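Local coordinates for polyhedrin (Operophtera brumata cypovirus 19, PDB 5A99), which probably packs into the crystalline polyhedra, the occlusion bodies that embed cypovirus particles and protect them between insect hosts, at residues 61-66 against 104-109; 86-91 against 129-134; 119-124 against 166-171; 156-159 against 164-167. All coordinates share one frame; numbering follows the deposited sequence.

Contact 1. Residues 61-66 against 104-109; sequences YNWDQL and GMNEPV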
loop_
_atom_site.group_PDB
_atom_site.type_symbol
_atom_site.label_atom_id
_atom_site.label_comp_id
_atom_site.label_asym_id
_atom_site.label_seq_id
_atom_site.Cartn_x
_atom_site.Cartn_y
_atom_site.Cartn_z
ATOM N N TYR A 61 8.926 -5.123 0.868
ATOM C CA TYR A 61 9.675 -4.173 0.074
ATOM C C TYR A 61 10.319 -4.907 -1.084
ATOM O O TYR A 61 11.007 -5.910 -0.901
ATOM C CB TYR A 61 10.709 -3.462 0.948
ATOM C CG TYR A 61 10.066 -2.783 2.126
ATOM C CD1 TYR A 61 9.579 -1.484 2.035
ATOM C CD2 TYR A 61 9.916 -3.456 3.330
ATOM C CE1 TYR A 61 8.962 -0.876 3.119
ATOM C CE2 TYR A 61 9.309 -2.854 4.415
ATOM C CZ TYR A 61 8.827 -1.568 4.304
ATOM O OH TYR A 61 8.223 -0.981 5.395
ATOM N N ASN A 62 10.050 -4.433 -2.287
ATOM C CA ASN A 62 10.682 -5.000 -3.454
ATOM C C ASN A 62 12.109 -4.455 -3.560
ATOM O O ASN A 62 12.450 -3.473 -2.898
ATOM C CB ASN A 62 9.871 -4.678 -4.707
ATOM C CG ASN A 62 10.260 -5.541 -5.876
ATOM O OD1 ASN A 62 10.808 -6.629 -5.700
ATOM N ND2 ASN A 62 9.987 -5.063 -7.082
ATOM N N TRP A 63 12.934 -5.101 -4.381
ATOM C CA TRP A 63 14.337 -4.719 -4.557
ATOM C C TRP A 63 14.498 -3.221 -4.844
ATOM O O TRP A 63 15.393 -2.569 -4.302
ATOM C CB TRP A 63 14.942 -5.549 -5.686
ATOM C CG TRP A 63 16.398 -5.294 -6.002
ATOM C CD1 TRP A 63 17.483 -5.894 -5.421
ATOM C CD2 TRP A 63 16.914 -4.402 -6.986
ATOM N NE1 TRP A 63 18.642 -5.426 -5.985
ATOM C CE2 TRP A 63 18.324 -4.507 -6.949
ATOM C CE3 TRP A 63 16.322 -3.519 -7.905
ATOM C CZ2 TRP A 63 19.152 -3.763 -7.787
ATOM C CZ3 TRP A 63 17.149 -2.783 -8.743
ATOM C CH2 TRP A 63 18.549 -2.911 -8.676
ATOM N N ASP A 64 13.624 -2.675 -5.683
ATOM C CA ASP A 64 13.745 -1.284 -6.082
ATOM C C ASP A 64 13.224 -0.323 -5.010
ATOM O O ASP A 64 13.314 0.894 -5.158
ATOM C CB ASP A 64 13.049 -1.035 -7.427
ATOM C CG ASP A 64 11.530 -1.032 -7.319
ATOM O OD1 ASP A 64 10.984 -1.818 -6.515
ATOM O OD2 ASP A 64 10.888 -0.240 -8.047
ATOM N N GLN A 65 12.700 -0.868 -3.920
ATOM C CA GLN A 65 12.345 -0.044 -2.786
ATOM C C GLN A 65 13.391 -0.149 -1.686
ATOM O O GLN A 65 13.286 0.535 -0.675
ATOM C CB GLN A 65 10.957 -0.440 -2.278
ATOM C CG GLN A 65 9.907 -0.334 -3.372
ATOM C CD GLN A 65 8.604 -1.010 -2.996
ATOM O OE1 GLN A 65 8.596 -2.069 -2.374
ATOM N NE2 GLN A 65 7.494 -0.393 -3.367
ATOM N N LEU A 66 14.409 -0.990 -1.906
ATOM C CA LEU A 66 15.482 -1.212 -0.931
ATOM C C LEU A 66 16.825 -0.623 -1.382
ATOM O O LEU A 66 17.643 -0.212 -0.563
ATOM C CB LEU A 66 15.655 -2.713 -0.664
ATOM C CG LEU A 66 14.444 -3.447 -0.061
ATOM C CD1 LEU A 66 14.631 -4.963 -0.112
ATOM C CD2 LEU A 66 14.204 -2.977 1.346
ATOM N N GLY A 104 24.935 -4.190 -8.041
ATOM C CA GLY A 104 24.724 -2.775 -8.257
ATOM C C GLY A 104 25.356 -1.954 -7.160
ATOM O O GLY A 104 25.350 -2.351 -5.990
ATOM N N MET A 105 25.915 -0.810 -7.544
ATOM C CA MET A 105 26.400 0.164 -6.579
ATOM C C MET A 105 25.252 0.621 -5.689
ATOM O O MET A 105 25.470 1.077 -4.569
ATOM C CB MET A 105 26.992 1.366 -7.305
ATOM C CG MET A 105 28.258 1.065 -8.057
ATOM S SD MET A 105 29.425 0.104 -7.063
ATOM C CE MET A 105 30.883 0.214 -8.103
ATOM N N ASN A 106 24.027 0.476 -6.191
ATOM C CA ASN A 106 22.841 0.951 -5.482
ATOM C C ASN A 106 22.345 -0.029 -4.428
ATOM O O ASN A 106 21.441 0.294 -3.667
ATOM C CB ASN A 106 21.703 1.266 -6.477
ATOM C CG ASN A 106 21.355 0.075 -7.381
ATOM O OD1 ASN A 106 22.175 -0.823 -7.589
ATOM N ND2 ASN A 106 20.141 0.079 -7.935
ATOM N N GLU A 107 22.931 -1.220 -4.391
ATOM C CA GLU A 107 22.445 -2.286 -3.513
ATOM C C GLU A 107 23.076 -2.248 -2.123
ATOM O O GLU A 107 24.245 -1.909 -1.977
ATOM C CB GLU A 107 22.728 -3.650 -4.143
ATOM C CG GLU A 107 21.999 -3.911 -5.462
ATOM C CD GLU A 107 22.217 -5.328 -5.943
ATOM O OE1 GLU A 107 23.331 -5.629 -6.410
ATOM O OE2 GLU A 107 21.288 -6.152 -5.831
ATOM N N PRO A 108 22.299 -2.631 -1.101
ATOM C CA PRO A 108 22.742 -2.619 0.295
ATOM C C PRO A 108 23.738 -3.740 0.570
ATOM O O PRO A 108 23.678 -4.808 -0.045
ATOM C CB PRO A 108 21.438 -2.843 1.075
ATOM C CG PRO A 108 20.587 -3.651 0.143
ATOM C CD PRO A 108 20.932 -3.165 -1.244
ATOM N N VAL A 109 24.659 -3.483 1.487
ATOM C CA VAL A 109 25.637 -4.473 1.891
ATOM C C VAL A 109 25.070 -5.394 2.962
ATOM O O VAL A 109 25.331 -6.598 2.984
ATOM C CB VAL A 109 26.889 -3.775 2.452
ATOM C CG1 VAL A 109 27.934 -4.801 2.864
ATOM C CG2 VAL A 109 27.449 -2.823 1.428
#

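Contact 2. Residues 86-91 against 129-134; sequences HLRDGL and NKYNNI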
loop_
_atom_site.group_PDB
_atom_site.type_symbol
_atom_site.label_atom_id
_atom_site.label_comp_id
_atom_site.label_asym_id
_atom_site.label_seq_id
_atom_site.Cartn_x
_atom_site.Cartn_y
_atom_site.Cartn_z
ATOM N N HIS A 86 19.062 -3.627 -17.511
ATOM C CA HIS A 86 19.836 -4.825 -17.819
ATOM C C HIS A 86 20.208 -5.571 -16.547
ATOM O O HIS A 86 20.169 -6.806 -16.485
ATOM C CB HIS A 86 21.123 -4.447 -18.556
ATOM C CG HIS A 86 20.894 -3.775 -19.873
ATOM N ND1 HIS A 86 19.691 -3.832 -20.546
ATOM C CD2 HIS A 86 21.717 -3.015 -20.636
ATOM C CE1 HIS A 86 19.784 -3.136 -21.666
ATOM N NE2 HIS A 86 21.002 -2.634 -21.747
ATOM N N LEU A 87 20.611 -4.801 -15.546
ATOM C CA LEU A 87 20.968 -5.355 -14.253
ATOM C C LEU A 87 19.794 -6.158 -13.690
ATOM O O LEU A 87 19.943 -7.330 -13.322
ATOM C CB LEU A 87 21.362 -4.223 -13.306
ATOM C CG LEU A 87 21.562 -4.640 -11.850
ATOM C CD1 LEU A 87 22.615 -5.734 -11.763
ATOM C CD2 LEU A 87 21.916 -3.438 -10.996
ATOM N N ARG A 88 18.621 -5.536 -13.662
ATOM C CA ARG A 88 17.438 -6.161 -13.092
ATOM C C ARG A 88 17.044 -7.396 -13.873
ATOM O O ARG A 88 16.691 -8.407 -13.273
ATOM C CB ARG A 88 16.282 -5.178 -13.051
ATOM C CG ARG A 88 16.485 -4.067 -12.040
ATOM C CD ARG A 88 15.390 -3.029 -12.140
ATOM N NE ARG A 88 14.204 -3.398 -11.370
ATOM C CZ ARG A 88 13.157 -2.600 -11.184
ATOM N NH1 ARG A 88 13.129 -1.383 -11.733
ATOM N NH2 ARG A 88 12.136 -3.019 -10.457
ATOM N N ASP A 89 17.136 -7.311 -15.205
ATOM C CA ASP A 89 16.910 -8.459 -16.084
ATOM C C ASP A 89 17.680 -9.681 -15.559
ATOM O O ASP A 89 17.118 -10.765 -15.427
ATOM C CB ASP A 89 17.338 -8.147 -17.533
ATOM C CG ASP A 89 16.406 -7.163 -18.241
ATOM O OD1 ASP A 89 15.302 -6.887 -17.729
ATOM O OD2 ASP A 89 16.780 -6.682 -19.338
ATOM N N GLY A 90 18.960 -9.491 -15.240
ATOM C CA GLY A 90 19.795 -10.570 -14.715
ATOM C C GLY A 90 19.466 -11.011 -13.296
ATOM O O GLY A 90 19.573 -12.199 -12.965
ATOM N N LEU A 91 19.067 -10.075 -12.442
ATOM C CA LEU A 91 18.738 -10.425 -11.050
ATOM C C LEU A 91 17.441 -11.217 -10.971
ATOM O O LEU A 91 17.244 -12.011 -10.050
ATOM C CB LEU A 91 18.644 -9.178 -10.166
ATOM C CG LEU A 91 19.824 -8.195 -10.199
ATOM C CD1 LEU A 91 19.616 -7.035 -9.196
ATOM C CD2 LEU A 91 21.144 -8.914 -9.939
ATOM N N ASN A 129 13.597 -12.641 0.657
ATOM C CA ASN A 129 13.511 -13.431 -0.562
ATOM C C ASN A 129 14.593 -13.013 -1.553
ATOM O O ASN A 129 15.225 -11.964 -1.401
ATOM C CB ASN A 129 12.146 -13.262 -1.222
ATOM C CG ASN A 129 11.108 -14.226 -0.679
ATOM O OD1 ASN A 129 11.415 -15.117 0.112
ATOM N ND2 ASN A 129 9.866 -14.057 -1.120
ATOM N N LYS A 130 14.811 -13.851 -2.557
ATOM C CA LYS A 130 15.582 -13.469 -3.728
ATOM C C LYS A 130 14.807 -12.402 -4.497
ATOM O O LYS A 130 13.625 -12.168 -4.237
ATOM C CB LYS A 130 15.748 -14.669 -4.656
ATOM C CG LYS A 130 16.468 -15.877 -4.072
ATOM C CD LYS A 130 16.569 -16.963 -5.139
ATOM C CE LYS A 130 17.482 -18.111 -4.730
ATOM N NZ LYS A 130 18.916 -17.884 -5.120
ATOM N N TYR A 131 15.462 -11.788 -5.476
ATOM C CA TYR A 131 14.800 -10.831 -6.354
ATOM C C TYR A 131 13.511 -11.414 -6.947
ATOM O O TYR A 131 12.505 -10.713 -7.074
ATOM C CB TYR A 131 15.750 -10.419 -7.485
ATOM C CG TYR A 131 15.263 -9.266 -8.344
ATOM C CD1 TYR A 131 14.289 -9.455 -9.327
ATOM C CD2 TYR A 131 15.795 -7.991 -8.188
ATOM C CE1 TYR A 131 13.856 -8.395 -10.125
ATOM C CE2 TYR A 131 15.376 -6.940 -8.976
ATOM C CZ TYR A 131 14.402 -7.137 -9.935
ATOM O OH TYR A 131 13.997 -6.065 -10.700
ATOM N N ASN A 132 13.545 -12.698 -7.307
ATOM C CA ASN A 132 12.424 -13.318 -8.010
ATOM C C ASN A 132 11.192 -13.457 -7.122
ATOM O O ASN A 132 10.102 -13.735 -7.609
ATOM C CB ASN A 132 12.828 -14.670 -8.617
ATOM C CG ASN A 132 13.249 -15.712 -7.563
ATOM O OD1 ASN A 132 12.798 -15.691 -6.418
ATOM N ND2 ASN A 132 14.121 -16.633 -7.964
ATOM N N ASN A 133 11.394 -13.247 -5.820
ATOM C CA ASN A 133 10.316 -13.109 -4.847
ATOM C C ASN A 133 9.428 -14.349 -4.708
ATOM O O ASN A 133 8.217 -14.237 -4.466
ATOM C CB ASN A 133 9.463 -11.884 -5.189
ATOM C CG ASN A 133 8.470 -11.523 -4.095
ATOM O OD1 ASN A 133 8.713 -11.733 -2.901
ATOM N ND2 ASN A 133 7.343 -10.960 -4.502
ATOM N N ILE A 134 10.039 -15.524 -4.833
ATOM C CA ILE A 134 9.348 -16.782 -4.562
ATOM C C ILE A 134 9.812 -17.316 -3.220
ATOM O O ILE A 134 11.015 -17.486 -2.972
ATOM C CB ILE A 134 9.575 -17.823 -5.675
ATOM C CG1 ILE A 134 9.054 -17.265 -7.010
ATOM C CG2 ILE A 134 8.889 -19.157 -5.328
ATOM C CD1 ILE A 134 9.514 -18.058 -8.218
HETATM O O HOH W 1 16.051 -13.864 -8.443
#

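Contact 3. Residues 119-124 against 166-171; sequences VDLGSV and MAWSYV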
loop_
_atom_site.group_PDB
_atom_site.type_symbol
_atom_site.label_atom_id
_atom_site.label_comp_id
_atom_site.label_asym_id
_atom_site.label_seq_id
_atom_site.Cartn_x
_atom_site.Cartn_y
_atom_site.Cartn_z
ATOM N N VAL A 119 6.103 -5.635 21.947
ATOM C CA VAL A 119 5.851 -6.484 20.800
ATOM C C VAL A 119 5.608 -7.933 21.217
ATOM O O VAL A 119 6.148 -8.422 22.214
ATOM C CB VAL A 119 7.000 -6.426 19.762
ATOM C CG1 VAL A 119 7.330 -4.996 19.412
ATOM C CG2 VAL A 119 8.210 -7.123 20.269
ATOM N N ASP A 120 4.775 -8.597 20.430
ATOM C CA ASP A 120 4.580 -10.018 20.524
ATOM C C ASP A 120 5.744 -10.665 19.799
ATOM O O ASP A 120 5.782 -10.705 18.569
ATOM C CB ASP A 120 3.271 -10.404 19.853
ATOM C CG ASP A 120 3.110 -11.894 19.713
ATOM O OD1 ASP A 120 3.840 -12.645 20.398
ATOM O OD2 ASP A 120 2.239 -12.322 18.928
ATOM N N LEU A 121 6.709 -11.149 20.561
ATOM C CA LEU A 121 7.919 -11.710 19.972
ATOM C C LEU A 121 7.627 -12.928 19.092
ATOM O O LEU A 121 8.323 -13.160 18.107
ATOM C CB LEU A 121 8.923 -12.066 21.062
ATOM C CG LEU A 121 9.604 -10.889 21.765
ATOM C CD1 LEU A 121 10.386 -11.362 22.990
ATOM C CD2 LEU A 121 10.510 -10.144 20.807
ATOM N N GLY A 122 6.596 -13.693 19.445
ATOM C CA GLY A 122 6.156 -14.815 18.633
ATOM C C GLY A 122 5.549 -14.408 17.299
ATOM O O GLY A 122 5.300 -15.248 16.443
ATOM N N SER A 123 5.295 -13.122 17.115
ATOM C CA SER A 123 4.767 -12.643 15.843
ATOM C C SER A 123 5.876 -12.051 14.974
ATOM O O SER A 123 5.655 -11.710 13.818
ATOM C CB SER A 123 3.670 -11.603 16.072
ATOM O OG SER A 123 4.211 -10.345 16.434
ATOM N N VAL A 124 7.074 -11.913 15.521
ATOM C CA VAL A 124 8.134 -11.270 14.750
ATOM C C VAL A 124 8.634 -12.185 13.626
ATOM O O VAL A 124 9.201 -13.247 13.875
ATOM C CB VAL A 124 9.309 -10.818 15.636
ATOM C CG1 VAL A 124 10.393 -10.239 14.774
ATOM C CG2 VAL A 124 8.838 -9.798 16.662
ATOM N N MET A 166 13.284 -3.465 25.723
ATOM C CA MET A 166 12.230 -2.727 25.046
ATOM C C MET A 166 12.383 -2.675 23.524
ATOM O O MET A 166 11.494 -2.185 22.812
ATOM C CB MET A 166 12.110 -1.330 25.656
ATOM C CG MET A 166 11.810 -1.377 27.163
ATOM S SD MET A 166 11.041 0.100 27.855
ATOM C CE MET A 166 11.603 1.307 26.693
ATOM N N ALA A 167 13.490 -3.208 23.021
ATOM C CA ALA A 167 13.669 -3.344 21.584
ATOM C C ALA A 167 14.526 -4.567 21.290
ATOM O O ALA A 167 15.295 -5.012 22.138
ATOM C CB ALA A 167 14.294 -2.100 21.017
ATOM N N TRP A 168 14.381 -5.103 20.082
ATOM C CA TRP A 168 15.087 -6.301 19.678
ATOM C C TRP A 168 15.697 -6.151 18.279
ATOM O O TRP A 168 15.049 -5.659 17.333
ATOM C CB TRP A 168 14.134 -7.494 19.733
ATOM C CG TRP A 168 13.652 -7.787 21.113
ATOM C CD1 TRP A 168 14.133 -8.747 21.957
ATOM C CD2 TRP A 168 12.602 -7.117 21.830
ATOM N NE1 TRP A 168 13.449 -8.720 23.144
ATOM C CE2 TRP A 168 12.504 -7.730 23.095
ATOM C CE3 TRP A 168 11.742 -6.061 21.527
ATOM C CZ2 TRP A 168 11.576 -7.326 24.055
ATOM C CZ3 TRP A 168 10.827 -5.654 22.480
ATOM C CH2 TRP A 168 10.751 -6.286 23.730
ATOM N N SER A 169 16.941 -6.601 18.151
ATOM C CA SER A 169 17.714 -6.376 16.940
ATOM C C SER A 169 18.219 -7.649 16.268
ATOM O O SER A 169 18.727 -8.565 16.920
ATOM C CB SER A 169 18.900 -5.471 17.270
ATOM O OG SER A 169 19.858 -5.495 16.239
ATOM N N TYR A 170 18.100 -7.659 14.947
ATOM C CA TYR A 170 18.560 -8.751 14.105
ATOM C C TYR A 170 19.362 -8.150 12.953
ATOM O O TYR A 170 18.953 -7.144 12.362
ATOM C CB TYR A 170 17.350 -9.513 13.568
ATOM C CG TYR A 170 17.641 -10.816 12.876
ATOM C CD1 TYR A 170 18.171 -11.893 13.572
ATOM C CD2 TYR A 170 17.350 -10.990 11.531
ATOM C CE1 TYR A 170 18.422 -13.108 12.934
ATOM C CE2 TYR A 170 17.599 -12.182 10.892
ATOM C CZ TYR A 170 18.142 -13.237 11.592
ATOM O OH TYR A 170 18.382 -14.431 10.948
ATOM N N VAL A 171 20.507 -8.756 12.641
ATOM C CA VAL A 171 21.350 -8.259 11.568
ATOM C C VAL A 171 21.844 -9.369 10.648
ATOM O O VAL A 171 21.899 -10.546 11.020
ATOM C CB VAL A 171 22.574 -7.459 12.110
ATOM C CG1 VAL A 171 22.132 -6.425 13.135
ATOM C CG2 VAL A 171 23.617 -8.382 12.726
#

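Contact 4. Residues 156-159 against 164-167; sequences MRPI and REMA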
loop_
_atom_site.group_PDB
_atom_site.type_symbol
_atom_site.label_atom_id
_atom_site.label_comp_id
_atom_site.label_asym_id
_atom_site.label_seq_id
_atom_site.Cartn_x
_atom_site.Cartn_y
_atom_site.Cartn_z
ATOM N N MET A 156 17.207 -12.757 17.928
ATOM C CA MET A 156 17.434 -11.330 18.081
ATOM C C MET A 156 18.143 -11.046 19.395
ATOM O O MET A 156 18.147 -11.870 20.317
ATOM C CB MET A 156 16.120 -10.548 18.009
ATOM C CG MET A 156 15.281 -10.877 16.789
ATOM S SD MET A 156 13.744 -9.962 16.714
ATOM C CE MET A 156 14.282 -8.526 15.804
ATOM N N ARG A 157 18.763 -9.873 19.454
ATOM C CA ARG A 157 19.455 -9.420 20.644
ATOM C C ARG A 157 18.751 -8.183 21.157
ATOM O O ARG A 157 18.666 -7.162 20.465
ATOM C CB ARG A 157 20.928 -9.124 20.362
ATOM C CG ARG A 157 21.770 -10.376 20.150
ATOM C CD ARG A 157 23.229 -10.029 19.893
ATOM N NE ARG A 157 23.848 -9.330 21.022
ATOM C CZ ARG A 157 24.582 -8.222 20.910
ATOM N NH1 ARG A 157 24.779 -7.669 19.724
ATOM N NH2 ARG A 157 25.127 -7.663 21.984
ATOM N N PRO A 158 18.227 -8.279 22.375
ATOM C CA PRO A 158 17.453 -7.201 22.978
ATOM C C PRO A 158 18.311 -5.984 23.268
ATOM O O PRO A 158 19.529 -6.094 23.423
ATOM C CB PRO A 158 16.960 -7.811 24.291
ATOM C CG PRO A 158 17.147 -9.267 24.152
ATOM C CD PRO A 158 18.328 -9.441 23.266
ATOM N N ILE A 159 17.658 -4.834 23.332
ATOM C CA ILE A 159 18.298 -3.594 23.747
ATOM C C ILE A 159 17.523 -3.061 24.948
ATOM O O ILE A 159 16.287 -3.024 24.936
ATOM C CB ILE A 159 18.293 -2.537 22.632
ATOM C CG1 ILE A 159 18.980 -3.071 21.373
ATOM C CG2 ILE A 159 18.976 -1.248 23.113
ATOM C CD1 ILE A 159 18.816 -2.161 20.164
ATOM N N ARG A 164 15.108 -2.466 31.179
ATOM C CA ARG A 164 14.006 -3.207 30.569
ATOM C C ARG A 164 14.282 -3.508 29.105
ATOM O O ARG A 164 14.687 -2.633 28.346
ATOM C CB ARG A 164 12.705 -2.408 30.681
ATOM C CG ARG A 164 12.270 -2.149 32.114
ATOM C CD ARG A 164 11.559 -0.805 32.220
ATOM N NE ARG A 164 10.685 -0.690 33.394
ATOM C CZ ARG A 164 9.491 -1.274 33.504
ATOM N NH1 ARG A 164 9.030 -2.041 32.521
ATOM N NH2 ARG A 164 8.755 -1.099 34.601
ATOM N N GLU A 165 14.052 -4.751 28.709
ATOM C CA GLU A 165 14.124 -5.111 27.304
ATOM C C GLU A 165 12.971 -4.398 26.613
ATOM O O GLU A 165 11.808 -4.667 26.896
ATOM C CB GLU A 165 14.034 -6.634 27.119
ATOM C CG GLU A 165 15.252 -7.391 27.667
ATOM C CD GLU A 165 15.148 -8.898 27.503
ATOM O OE1 GLU A 165 14.025 -9.390 27.264
ATOM O OE2 GLU A 165 16.191 -9.586 27.622
ATOM N N MET A 166 13.284 -3.465 25.723
ATOM C CA MET A 166 12.230 -2.727 25.046
ATOM C C MET A 166 12.383 -2.675 23.524
ATOM O O MET A 166 11.494 -2.185 22.812
ATOM C CB MET A 166 12.110 -1.330 25.656
ATOM C CG MET A 166 11.810 -1.377 27.163
ATOM S SD MET A 166 11.041 0.100 27.855
ATOM C CE MET A 166 11.603 1.307 26.693
ATOM N N ALA A 167 13.490 -3.208 23.021
ATOM C CA ALA A 167 13.669 -3.344 21.584
ATOM C C ALA A 167 14.526 -4.567 21.290
ATOM O O ALA A 167 15.295 -5.012 22.138
ATOM C CB ALA A 167 14.294 -2.100 21.017
#

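Contact 1. Residues 61-66 against 104-109
W63 and E107 join two irregular segments whose backbones stay well apart: the closest CA pair, L66 with P108, is 7.5 Å apart, and no backbone hydrogen bond crosses. Each segment is instead folded on itself. In 104-109 a type I beta turn runs from G104 to E107, closed by E107 N to G104 O; in 61-66, Q65 N reaches back to N62 O and L66 N to W63 O. Side chains therefore bridge the gap. The indole of W63 is thrown across by a chi1 of -180°, which sets CG opposite the backbone N, and its NE1 donates to OE2 of E107 over 2.7 Å at an N-H...O angle of 162°. The acceptor lies in the ring plane, at the indole edge, while the donor meets the anti side of the carboxylate, somewhat out of its plane. The other oxygen, E107 OE1, takes the N-H of G104 at 2.7 Å, which ties the carboxylate to the start of its own turn. OE2 also bonds to ND1 of H182, so three hydrogen bonds grip this buried carboxylate and help fix its rotation. Farther along the indole, CZ2 of W63 touches CG of E107 at 3.7 Å, and ND2 of N106 lies 3.5 Å from CH2 of W63, with amide and ring planes 81° apart. L66 and P108 add apolar packing on L39 of strand 33-40. The arrangement is that of a buried tryptophan-carboxylate hydrogen bond linking two loops, those that follow strand 56-61 and precede strand 110-116.

Contact 2. Residues 86-91 against 129-134
Y131, second residue of a type I beta turn from K130 to N133, lays its ring against helix 81-92, making this a turn-to-helix contact with one aromatic side chain at its centre. The turn is closed by N133 N to K130 O and overlapped by an Asx turn, in which OD1 of N132 accepts from the backbone N of I134. A chi1 of -171° carries the Y131 ring away from its own backbone N and along the helix, where it meets residues one turn apart. CB of L91 sits over one ring face, 4.1 Å from the centroid and 28° off the normal, a CH-pi contact. At the far end NE of R88 is 2.8 Å from OH of Y131, a hydrogen bond with an N-H...O angle of 163°. The hydroxyl lies in the guanidinium plane, at its edge, and the two planar groups are steeply inclined. Near the helix end a water donates to O of L91 at 2.7 Å and accepts a weak bond from N132 N. The R88 NH1 group bonds to R72 O of the second subunit. W63, from the loop after strand 56-61, packs against both R88 and L91 and meets the Y131 ring, while the turn itself directly follows strand 125-129.

Contact 3. Residues 119-124 against 166-171
The indole of W168 receives both side chains that reach it from 119-124, V119 on the buried side and L121 on the more open one. V119 meets the six-membered end of the indole: its CG2 is 3.7 Å from CZ3 of W168. V119 also rests on V189 of strand 184-190. With chi1 at -64°, W168 holds its CG opposite its own carbonyl carbon and brings the indole to the L121 side. There CD2 of L121 stands 3.8 Å from the centroid of the five-membered ring and only 6° off its normal, so the methyl carbon sits almost directly above the ring centre, in a CH-pi contact. The second leucine methyl, CD1, is off to one side, 4.0 Å from NE1 of W168. The contact thus joins a non-regular loop between strands 110-116 and 125-129 to strand 164-173 of the six-stranded antiparallel sheet, with no hydrogen bond between the segments; P158 of the adjacent strand also packs on W168. The loop is shaped by its own bonds. D120 O accepts both S123 N and S123 OG, the hydroxyl arriving in the carbonyl plane on a lone pair at 2.7 Å, and S123 OG is also bonded to Q190 N. In contrast to buried V119, L121 is partly exposed despite its close approach to the ring, and G122, just beyond it, is exposed and lies next to a crystal neighbour.

Contact 4. Residues 156-159 against 164-167
P158 and E165 lie side by side and point the same way, while I159 and A167, the paired residues beside them, turn their CB atoms together to one face of the sheet. The ring carbons of P158 lie along the E165 side chain: CB of P158 is 3.8 Å from CG of E165, and the pyrrolidine CG is 3.6 Å from OE2 of E165. An extended chain beyond CG lets the glutamate run alongside the ring; its OE2 has a long, weak ion pair with R160. The second pair is less intimate, with CB of I159 4.3 Å from CB of A167, and it owes its orientation to the backbone. I159 and A167 form an antiparallel hydrogen-bonded pair in which I159 N donates to A167 O at 2.7 Å. The return is split: I159 O accepts M166 N at 3.1 Å, almost straight at 174°, and A167 N weakly at 3.4 Å. Two residues, M166 and A167, thus face the single I159, a classic beta bulge, and the near-helical psi of M166, -5°, is the local distortion that brings both N-H groups to one oxygen. The short strand segments are also strongly skewed, their directions 104° apart with axes approaching to 5.3 Å. The same A167 O has a CA-H...O contact with P158 CA. Strands 157-161 and 164-173 form a beta hairpin at the edge of the six-stranded sheet: 157-161 is outermost within the chain, 110-116 flanks 164-173 on its other side, and L239 packs on I159 and A167.

How the contacts relate
The four contacts fall into two clusters. Contacts 1 and 2 have centres 11 Å apart and touch through W63: its CG is 3.5 Å from CD2 of Y131, and its CZ2 is 3.6 Å from CD1 of L91. Their segments alternate along the chain, and both reach the second subunit. Contacts 3 and 4, with centres 8 Å apart, share M166 and A167 on strand 164-173; the hairpin continues between them through a probable hydrogen bond from R157 N to S169 O, 2.9 Å. Contacts 2 and 4 are the farthest apart, about 34 Å between centres, on opposite sides of the chain's centre.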